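Local coordinates for protein with a SET domain within carboxy region (Cryptosporidium parvum, PDB 4LDG) that is probably a SET8-type histone H4 methyltransferase, of which this chain is the carboxy-terminal part with the SET domain, at residues A[110-115]-A[129-134]. Residues are numbered along the deposited sequence; the frame is centred on the assembly and turned at random.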
loop_
_atom_site.group_PDB
_atom_site.type_symbol
_atom_site.label_atom_id
_atom_site.label_comp_id
_atom_site.label_asym_id
_atom_site.label_seq_id
_atom_site.Cartn_x
_atom_site.Cartn_y
_atom_site.Cartn_z
ATOM N N LYS A 110 -2.399 14.794 -0.192
ATOM C CA LYS A 110 -1.632 13.537 -0.198
ATOM C C LYS A 110 -2.184 12.547 -1.235
ATOM O O LYS A 110 -2.551 11.411 -0.914
ATOM C CB LYS A 110 -1.583 12.918 1.207
ATOM C CG LYS A 110 -1.164 13.884 2.320
ATOM C CD LYS A 110 0.301 13.756 2.732
ATOM C CE LYS A 110 0.491 13.944 4.243
ATOM N NZ LYS A 110 -0.112 12.815 5.031
ATOM N N VAL A 111 -2.280 13.017 -2.475
ATOM C CA VAL A 111 -2.727 12.207 -3.582
ATOM C C VAL A 111 -1.722 12.291 -4.681
ATOM O O VAL A 111 -1.005 13.287 -4.816
ATOM C CB VAL A 111 -4.082 12.643 -4.172
ATOM C CG1 VAL A 111 -5.200 12.330 -3.201
ATOM C CG2 VAL A 111 -4.086 14.124 -4.525
ATOM N N ILE A 112 -1.698 11.239 -5.480
ATOM C CA ILE A 112 -0.908 11.202 -6.680
ATOM C C ILE A 112 -1.779 11.859 -7.748
ATOM O O ILE A 112 -2.768 11.279 -8.194
ATOM C CB ILE A 112 -0.506 9.785 -7.071
ATOM C CG1 ILE A 112 0.300 9.149 -5.961
ATOM C CG2 ILE A 112 0.353 9.811 -8.337
ATOM C CD1 ILE A 112 0.728 7.721 -6.309
ATOM N N HIS A 113 -1.394 13.083 -8.115
ATOM C CA HIS A 113 -2.181 13.953 -8.975
ATOM C C HIS A 113 -1.957 13.665 -10.453
ATOM O O HIS A 113 -2.899 13.759 -11.228
ATOM C CB HIS A 113 -1.815 15.407 -8.656
ATOM C CG HIS A 113 -2.417 16.409 -9.577
ATOM N ND1 HIS A 113 -3.771 16.672 -9.609
ATOM C CD2 HIS A 113 -1.850 17.239 -10.480
ATOM C CE1 HIS A 113 -4.015 17.600 -10.513
ATOM N NE2 HIS A 113 -2.868 17.957 -11.057
ATOM N N LEU A 114 -0.714 13.344 -10.850
ATOM C CA LEU A 114 -0.410 13.053 -12.256
ATOM C C LEU A 114 -0.215 11.556 -12.476
ATOM O O LEU A 114 0.262 10.877 -11.599
ATOM C CB LEU A 114 0.869 13.760 -12.697
ATOM C CG LEU A 114 0.881 15.285 -12.798
ATOM C CD1 LEU A 114 2.296 15.786 -13.086
ATOM C CD2 LEU A 114 -0.088 15.755 -13.878
ATOM N N PRO A 115 -0.559 11.042 -13.669
ATOM C CA PRO A 115 -0.181 9.671 -14.010
ATOM C C PRO A 115 1.315 9.517 -13.917
ATOM O O PRO A 115 2.032 10.478 -14.159
ATOM C CB PRO A 115 -0.603 9.540 -15.477
ATOM C CG PRO A 115 -1.643 10.580 -15.685
ATOM C CD PRO A 115 -1.256 11.716 -14.782
ATOM N N LYS A 129 9.522 5.975 -3.481
ATOM C CA LYS A 129 10.294 6.326 -2.302
ATOM C C LYS A 129 9.643 7.487 -1.561
ATOM O O LYS A 129 9.469 7.437 -0.340
ATOM C CB LYS A 129 11.725 6.674 -2.707
ATOM C CG LYS A 129 12.632 7.011 -1.537
ATOM C CD LYS A 129 14.113 6.945 -1.899
ATOM C CE LYS A 129 14.916 7.529 -0.758
ATOM N NZ LYS A 129 16.390 7.242 -0.804
ATOM N N TYR A 130 9.249 8.521 -2.293
ATOM C CA TYR A 130 8.586 9.644 -1.649
ATOM C C TYR A 130 7.275 9.228 -0.981
ATOM O O TYR A 130 6.989 9.661 0.123
ATOM C CB TYR A 130 8.345 10.784 -2.645
ATOM C CG TYR A 130 7.838 12.061 -2.002
ATOM C CD1 TYR A 130 8.728 13.050 -1.549
ATOM C CD2 TYR A 130 6.485 12.285 -1.851
ATOM C CE1 TYR A 130 8.279 14.218 -0.984
ATOM C CE2 TYR A 130 6.012 13.445 -1.264
ATOM C CZ TYR A 130 6.915 14.406 -0.825
ATOM O OH TYR A 130 6.434 15.555 -0.240
ATOM N N CYS A 131 6.448 8.437 -1.660
ATOM C CA CYS A 131 5.156 7.993 -1.061
ATOM C C CYS A 131 5.374 7.101 0.173
ATOM O O CYS A 131 4.685 7.224 1.187
ATOM C CB CYS A 131 4.320 7.240 -2.070
ATOM S SG CYS A 131 3.841 8.171 -3.535
ATOM N N ILE A 132 6.360 6.221 0.097
ATOM C CA ILE A 132 6.638 5.344 1.221
ATOM C C ILE A 132 6.972 6.158 2.468
ATOM O O ILE A 132 6.427 5.916 3.538
ATOM C CB ILE A 132 7.782 4.366 0.922
ATOM C CG1 ILE A 132 7.298 3.325 -0.070
ATOM C CG2 ILE A 132 8.200 3.648 2.208
ATOM C CD1 ILE A 132 8.386 2.441 -0.618
ATOM N N LEU A 133 7.869 7.132 2.317
ATOM C CA LEU A 133 8.416 7.849 3.474
ATOM C C LEU A 133 7.523 8.974 3.984
ATOM O O LEU A 133 7.594 9.306 5.154
ATOM C CB LEU A 133 9.810 8.381 3.152
ATOM C CG LEU A 133 10.888 7.301 3.048
ATOM C CD1 LEU A 133 12.147 7.845 2.445
ATOM C CD2 LEU A 133 11.187 6.692 4.409
ATOM N N ASN A 134 6.685 9.551 3.130
ATOM C CA ASN A 134 5.755 10.605 3.567
ATOM C C ASN A 134 4.321 10.108 3.714
ATOM O O ASN A 134 3.413 10.901 3.824
ATOM C CB ASN A 134 5.811 11.784 2.581
ATOM C CG ASN A 134 7.170 12.423 2.558
ATOM O OD1 ASN A 134 7.601 12.995 3.554
ATOM N ND2 ASN A 134 7.877 12.298 1.443
#
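A two-stranded antiparallel hairpin, 105-106 with 111-112, meets helix 121-134 here, in a light, partly buried contact where Ile-112 touches Cys-131. Lys-110 and Val-111 together pair with Asp-106, a G1 beta bulge at the start of the second strand. Ile-112 uses the end of its side chain, with CD1 4.2 Å from Cys-131 SG. CG1 lies opposite the carbonyl carbon (chi1 -59°), and the extended second torsion carries CD1 out to the sulfur. Phe-163 touches both side chains and belongs to strand 163-166, within the SET-domain sequence. The bent chain of Lys-110 brings NZ within 4.2 Å of Asn-134 O, too long for a hydrogen bond. The side chain of Asn-134 turns back on its own helix. Its ND2 donates to Tyr-130 O at 3.1 Å. This bond is bent, at 136°. The same ND2 sits over the centre of the Tyr-130 ring. The backbone N of Asn-134 also donates to this carbonyl oxygen, so two N-H groups of one residue grip it. Outside the segments, Ser-91 OG bonds ND2 and Lys-88 N bonds OD1, which fixes the amide. At its distance the Lys-110 ammonium could feel only a loose attraction from the carbonyl oxygen; Ile-112 and Cys-131 add one apolar touch.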